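Local coordinates for paenibacillus xanthan lyase (Paenibacillus, PDB 6F2P), which catalyses the eliminative cleavage of the terminal mannosyl-glucuronosyl linkage in the side chains of the polysaccharide xanthan, at residues Asn720-Ile725 with Met731-Asn736; Cys117-Asn122 with Tyr158-Ser163. All coordinates share one frame; numbering follows the deposited sequence.

How the interactions relate
Interaction 2 comes first along the chain: it joins a loop to the end of a helix in the alpha-helical domain of this family 8 polysaccharide lyase. Interaction 1 follows much later and pairs the two strands of a beta hairpin in a five-stranded antiparallel sheet. Their centres are 59 Å apart, their nearest atoms about 41 Å, and they lie on opposite sides of the centre of the chain, so neither touches the other. Only interaction 2 holds a ligand, a calcium ion bound by Gln-161, Ser-163 and Glu-174. The side chain of Tyr-159 also comes within about 4 Å of a bound methylpentanediol, probably a crystallisation additive. Interaction 1 is hairpin packing.

Interaction 1: residues Asn720-Ile725 with Met731-Asn736; sequences NEITVI and MKFKVN
Thr-723 and Lys-734 form a hydrogen-bonded pair of an antiparallel beta hairpin, their side chains running side by side in the same direction. Thr-723 N reaches Lys-734 O at 2.9 Å in the carbonyl plane, and Lys-734 N returns the bond to Thr-723 O. With CG placed between its backbone N and carbonyl carbon (chi1 64°), Lys-734 sends an extended chain along its partner. From CB the chain leads to CG, 3.8 Å from Thr-723 CB; CD lies 4.3 Å from Ile-725 CD1; CE returns to Thr-723 CB at 3.7 Å; and NZ ends in a salt bridge with Asp-812. The other face is apolar: Ile-722 CD1 meets Val-735 CG2 at 3.6 Å, and Ile-722 CG2 approaches Phe-733 CD2 at 3.8 Å. Cutting Ile-722 back to an alanine removes CG2 and CD1 and would probably open a gap beside Val-735 and the Phe-733 ring. Strand 722-726 is an edge strand of its five-stranded antiparallel sheet, with 731-736 bonded on its far side to strand 703-708; Phe-733 packs on Ile-691 and Val-693 of strand 688-694, and Val-735 on Tyr-745 of strand 744-750, two neighbouring strands of the opposing sheet.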
loop_
_atom_site.group_PDB
_atom_site.type_symbol
_atom_site.label_atom_id
_atom_site.label_comp_id
_atom_site.label_asym_id
_atom_site.label_seq_id
_atom_site.Cartn_x
_atom_site.Cartn_y
_atom_site.Cartn_z
ATOM N N ASN A 720 9.736 -13.942 -6.752
ATOM C CA ASN A 720 9.019 -15.191 -6.991
ATOM C C ASN A 720 7.885 -15.083 -8.003
ATOM O O ASN A 720 7.801 -15.872 -8.946
ATOM C CB ASN A 720 8.450 -15.734 -5.687
ATOM C CG ASN A 720 9.495 -15.877 -4.618
ATOM O OD1 ASN A 720 9.235 -15.602 -3.433
ATOM N ND2 ASN A 720 10.696 -16.309 -5.020
ATOM N N GLU A 721 7.013 -14.104 -7.807
ATOM C CA GLU A 721 5.769 -14.047 -8.563
ATOM C C GLU A 721 5.946 -13.537 -9.995
ATOM O O GLU A 721 4.972 -13.399 -10.737
ATOM C CB GLU A 721 4.725 -13.234 -7.794
ATOM C CG GLU A 721 4.440 -13.796 -6.402
ATOM C CD GLU A 721 4.107 -15.285 -6.438
ATOM O OE1 GLU A 721 3.313 -15.705 -7.309
ATOM O OE2 GLU A 721 4.647 -16.041 -5.603
ATOM N N ILE A 722 7.191 -13.275 -10.382
ATOM C CA ILE A 722 7.514 -12.906 -11.757
ATOM C C ILE A 722 7.695 -14.145 -12.629
ATOM O O ILE A 722 8.380 -15.086 -12.247
ATOM C CB ILE A 722 8.824 -12.102 -11.841
ATOM C CG1 ILE A 722 8.763 -10.855 -10.962
ATOM C CG2 ILE A 722 9.116 -11.716 -13.288
ATOM C CD1 ILE A 722 7.841 -9.807 -11.490
ATOM N N THR A 723 7.084 -14.142 -13.805
ATOM C CA THR A 723 7.320 -15.194 -14.782
ATOM C C THR A 723 7.830 -14.558 -16.056
ATOM O O THR A 723 7.095 -13.825 -16.713
ATOM C CB THR A 723 6.031 -15.957 -15.115
ATOM O OG1 THR A 723 5.534 -16.598 -13.934
ATOM C CG2 THR A 723 6.292 -17.004 -16.178
ATOM N N VAL A 724 9.089 -14.821 -16.400
ATOM C CA VAL A 724 9.666 -14.249 -17.610
ATOM C C VAL A 724 9.055 -14.896 -18.850
ATOM O O VAL A 724 8.930 -16.116 -18.923
ATOM C CB VAL A 724 11.186 -14.412 -17.635
ATOM C CG1 VAL A 724 11.751 -13.840 -18.919
ATOM C CG2 VAL A 724 11.795 -13.723 -16.447
ATOM N N ILE A 725 8.652 -14.076 -19.813
ATOM C CA ILE A 725 7.996 -14.587 -21.012
ATOM C C ILE A 725 8.899 -14.501 -22.236
ATOM O O ILE A 725 8.866 -15.377 -23.104
ATOM C CB ILE A 725 6.669 -13.856 -21.264
ATOM C CG1 ILE A 725 5.732 -14.086 -20.080
ATOM C CG2 ILE A 725 6.018 -14.325 -22.562
ATOM C CD1 ILE A 725 4.358 -13.523 -20.293
ATOM N N MET A 731 11.695 -7.429 -24.006
ATOM C CA MET A 731 11.442 -8.027 -22.695
ATOM C C MET A 731 9.949 -8.224 -22.453
ATOM O O MET A 731 9.153 -7.317 -22.673
ATOM C CB MET A 731 12.050 -7.178 -21.581
ATOM C CG MET A 731 13.537 -7.378 -21.408
ATOM S SD MET A 731 14.321 -6.068 -20.450
ATOM C CE MET A 731 14.676 -4.836 -21.703
ATOM N N LYS A 732 9.572 -9.420 -22.021
ATOM C CA LYS A 732 8.181 -9.709 -21.700
ATOM C C LYS A 732 8.108 -10.519 -20.422
ATOM O O LYS A 732 8.833 -11.495 -20.270
ATOM C CB LYS A 732 7.498 -10.480 -22.835
ATOM C CG LYS A 732 7.251 -9.658 -24.089
ATOM C CD LYS A 732 6.384 -10.409 -25.105
ATOM C CE LYS A 732 5.965 -9.482 -26.245
ATOM N NZ LYS A 732 5.181 -10.160 -27.314
ATOM N N PHE A 733 7.243 -10.111 -19.499
ATOM C CA PHE A 733 6.993 -10.915 -18.307
ATOM C C PHE A 733 5.605 -10.682 -17.748
ATOM O O PHE A 733 4.874 -9.829 -18.246
ATOM C CB PHE A 733 8.056 -10.672 -17.233
ATOM C CG PHE A 733 8.066 -9.277 -16.669
ATOM C CD1 PHE A 733 8.715 -8.245 -17.335
ATOM C CD2 PHE A 733 7.462 -9.005 -15.446
ATOM C CE1 PHE A 733 8.740 -6.956 -16.802
ATOM C CE2 PHE A 733 7.481 -7.717 -14.907
ATOM C CZ PHE A 733 8.117 -6.694 -15.586
ATOM N N LYS A 734 5.237 -11.458 -16.729
ATOM C CA LYS A 734 3.976 -11.249 -16.019
ATOM C C LYS A 734 4.214 -11.372 -14.525
ATOM O O LYS A 734 5.175 -12.004 -14.102
ATOM C CB LYS A 734 2.897 -12.239 -16.470
ATOM C CG LYS A 734 3.209 -13.689 -16.153
ATOM C CD LYS A 734 2.198 -14.654 -16.767
ATOM C CE LYS A 734 2.587 -16.091 -16.454
ATOM N NZ LYS A 734 1.678 -17.091 -17.068
ATOM N N VAL A 735 3.336 -10.756 -13.738
ATOM C CA VAL A 735 3.404 -10.799 -12.284
ATOM C C VAL A 735 2.098 -11.357 -11.751
ATOM O O VAL A 735 1.027 -10.917 -12.170
ATOM C CB VAL A 735 3.527 -9.390 -11.693
ATOM C CG1 VAL A 735 3.837 -9.463 -10.202
ATOM C CG2 VAL A 735 4.582 -8.580 -12.434
ATOM N N ASN A 736 2.173 -12.326 -10.842
ATOM C CA ASN A 736 0.981 -12.789 -10.143
ATOM C C ASN A 736 0.804 -11.959 -8.876
ATOM O O ASN A 736 1.527 -12.142 -7.897
ATOM C CB ASN A 736 1.099 -14.269 -9.797
ATOM C CG ASN A 736 -0.204 -14.855 -9.275
ATOM O OD1 ASN A 736 -1.052 -14.146 -8.723
ATOM N ND2 ASN A 736 -0.363 -16.165 -9.438
#

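Interaction 2: residues Cys117-Asn122 with Tyr158-Ser163; sequences CSQYQN and YYTQAS. With CA (calcium ion), chain F.
Tyr-159 and Cys-117 join the C-terminal end of helix 147-160 to the loop between helices 95-111 and 123-141, within the alpha-helical domain, which in family 8 lyases is built as an (alpha/alpha) toroid. CG of Tyr-159 stands anti to its backbone N (chi1 166°), carrying the ring toward the loop. Its hydroxyl donates to Cys-117 O at 2.8 Å, in the plane of that carbonyl and at the ring edge. The same OH receives a weak bond from Gln-119 NE2 at 3.3 Å, with the amide turned 70° from the ring, so one phenol oxygen ties together two loop residues. Cys-117 SG adds a sulfur-aromatic contact at the ring edge, 3.7 Å from Tyr-159 CE2.

Thr-160 follows. Its methyl CG2 lies near the Gln-119 amide carbon, and its OG1 bonds to Trp-126 O on helix 123-141. Its carbonyl oxygen accepts from two waters. One, 2.7 Å from Thr-160 O, also donates to Gln-119 OE1 and so bridges loop and helix; the other is a ligand of the calcium ion.

Gln-161, the first residue to leave helical geometry, bends at chi2 (54°) and sets OE1 2.2 Å from the calcium. Its NE2 donates to a calcium-bound water and to Gln-127 O, two bonds that fix which end of the amide faces the metal. Ser-163 contributes its backbone O at 2.4 Å from the calcium. Four waters and Glu-174 of helix 168-184 bring the site to seven ligands. One of these waters sits 2.9 Å from Ser-163 OG, so Ser-163 reaches the calcium both directly through its carbonyl and indirectly through its hydroxyl.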
loop_
_atom_site.group_PDB
_atom_site.type_symbol
_atom_site.label_atom_id
_atom_site.label_comp_id
_atom_site.label_asym_id
_atom_site.label_seq_id
_atom_site.Cartn_x
_atom_site.Cartn_y
_atom_site.Cartn_z
ATOM N N CYS A 117 -15.900 -0.327 45.861
ATOM C CA CYS A 117 -16.427 1.011 45.615
ATOM C C CYS A 117 -17.344 1.074 44.399
ATOM O O CYS A 117 -17.327 0.195 43.540
ATOM C CB CYS A 117 -15.277 1.986 45.413
ATOM S SG CYS A 117 -14.364 1.669 43.898
ATOM N N SER A 118 -18.136 2.133 44.326
ATOM C CA SER A 118 -19.003 2.347 43.182
ATOM C C SER A 118 -18.203 2.979 42.055
ATOM O O SER A 118 -17.525 3.979 42.264
ATOM C CB SER A 118 -20.180 3.240 43.565
ATOM O OG SER A 118 -20.910 3.630 42.417
ATOM N N GLN A 119 -18.277 2.398 40.864
ATOM C CA GLN A 119 -17.525 2.923 39.732
ATOM C C GLN A 119 -18.438 3.705 38.813
ATOM O O GLN A 119 -18.784 3.253 37.727
ATOM C CB GLN A 119 -16.841 1.791 38.974
ATOM C CG GLN A 119 -15.934 0.956 39.857
ATOM C CD GLN A 119 -15.485 -0.315 39.184
ATOM O OE1 GLN A 119 -14.947 -0.284 38.074
ATOM N NE2 GLN A 119 -15.710 -1.449 39.847
ATOM N N TYR A 120 -18.832 4.883 39.274
ATOM C CA TYR A 120 -19.813 5.691 38.573
ATOM C C TYR A 120 -19.209 6.334 37.344
ATOM O O TYR A 120 -17.995 6.531 37.264
ATOM C CB TYR A 120 -20.395 6.758 39.511
ATOM C CG TYR A 120 -19.359 7.546 40.272
ATOM C CD1 TYR A 120 -18.762 8.671 39.711
ATOM C CD2 TYR A 120 -18.974 7.166 41.551
ATOM C CE1 TYR A 120 -17.811 9.398 40.405
ATOM C CE2 TYR A 120 -18.023 7.887 42.257
ATOM C CZ TYR A 120 -17.444 9.000 41.678
ATOM O OH TYR A 120 -16.498 9.719 42.376
ATOM N N GLN A 121 -20.070 6.641 36.382
ATOM C CA GLN A 121 -19.652 7.295 35.152
ATOM C C GLN A 121 -18.566 6.521 34.363
ATOM O O GLN A 121 -18.703 5.317 34.118
ATOM C CB GLN A 121 -19.225 8.738 35.440
ATOM C CG GLN A 121 -19.449 9.687 34.271
ATOM C CD GLN A 121 -18.235 10.533 33.969
ATOM O OE1 GLN A 121 -17.131 10.255 34.451
ATOM N NE2 GLN A 121 -18.429 11.580 33.171
ATOM N N ASN A 122 -17.497 7.216 33.980
ATOM C CA ASN A 122 -16.524 6.697 33.016
ATOM C C ASN A 122 -15.584 5.606 33.553
ATOM O O ASN A 122 -14.859 5.810 34.525
ATOM C CB ASN A 122 -15.730 7.854 32.404
ATOM C CG ASN A 122 -14.786 7.406 31.294
ATOM O OD1 ASN A 122 -14.847 6.272 30.818
ATOM N ND2 ASN A 122 -13.909 8.312 30.874
ATOM N N TYR A 158 -6.838 -4.459 42.248
ATOM C CA TYR A 158 -7.332 -5.785 41.856
ATOM C C TYR A 158 -8.842 -5.764 41.605
ATOM O O TYR A 158 -9.358 -6.489 40.751
ATOM C CB TYR A 158 -7.066 -6.825 42.942
ATOM C CG TYR A 158 -5.663 -7.396 43.043
ATOM C CD1 TYR A 158 -4.548 -6.574 43.072
ATOM C CD2 TYR A 158 -5.471 -8.766 43.178
ATOM C CE1 TYR A 158 -3.280 -7.103 43.207
ATOM C CE2 TYR A 158 -4.209 -9.304 43.310
ATOM C CZ TYR A 158 -3.116 -8.472 43.325
ATOM O OH TYR A 158 -1.855 -9.012 43.461
ATOM N N TYR A 159 -9.551 -4.952 42.380
ATOM C CA TYR A 159 -10.998 -4.856 42.256
ATOM C C TYR A 159 -11.412 -4.225 40.932
ATOM O O TYR A 159 -12.198 -4.804 40.182
ATOM C CB TYR A 159 -11.580 -4.079 43.434
ATOM C CG TYR A 159 -13.007 -3.643 43.235
ATOM C CD1 TYR A 159 -14.033 -4.574 43.170
ATOM C CD2 TYR A 159 -13.329 -2.298 43.121
ATOM C CE1 TYR A 159 -15.347 -4.176 42.991
ATOM C CE2 TYR A 159 -14.639 -1.888 42.944
ATOM C CZ TYR A 159 -15.646 -2.831 42.877
ATOM O OH TYR A 159 -16.952 -2.429 42.695
ATOM N N THR A 160 -10.880 -3.043 40.638
ATOM C CA THR A 160 -11.219 -2.361 39.394
ATOM C C THR A 160 -10.533 -2.967 38.167
ATOM O O THR A 160 -11.086 -2.926 37.070
ATOM C CB THR A 160 -10.899 -0.861 39.456
ATOM O OG1 THR A 160 -9.482 -0.674 39.550
ATOM C CG2 THR A 160 -11.574 -0.218 40.652
ATOM N N GLN A 161 -9.342 -3.533 38.345
ATOM C CA GLN A 161 -8.580 -4.061 37.210
ATOM C C GLN A 161 -8.126 -5.493 37.463
ATOM O O GLN A 161 -6.969 -5.735 37.832
ATOM C CB GLN A 161 -7.371 -3.167 36.916
ATOM C CG GLN A 161 -6.604 -3.526 35.655
ATOM C CD GLN A 161 -7.506 -3.569 34.458
ATOM O OE1 GLN A 161 -7.900 -4.641 34.011
ATOM N NE2 GLN A 161 -7.861 -2.402 33.938
ATOM N N ALA A 162 -9.037 -6.442 37.244
ATOM C CA ALA A 162 -8.823 -7.830 37.668
ATOM C C ALA A 162 -8.086 -8.693 36.661
ATOM O O ALA A 162 -7.305 -9.557 37.047
ATOM C CB ALA A 162 -10.140 -8.488 38.035
ATOM N N SER A 163 -8.351 -8.476 35.376
ATOM C CA SER A 163 -7.758 -9.309 34.334
ATOM C C SER A 163 -7.613 -8.539 33.036
ATOM O O SER A 163 -8.167 -7.455 32.886
ATOM C CB SER A 163 -8.636 -10.524 34.082
ATOM O OG SER A 163 -9.875 -10.117 33.525
HETATM CA CA CA F . -9.561 -5.548 32.797
HETATM O O HOH W 1 -13.784 -2.746 37.151
HETATM O O HOH W 2 -11.222 -4.511 34.283
HETATM O O HOH W 3 -10.021 -3.231 31.834
HETATM O O HOH W 4 -10.713 -7.369 33.991
HETATM O O HOH W 5 -11.601 -5.892 31.756
#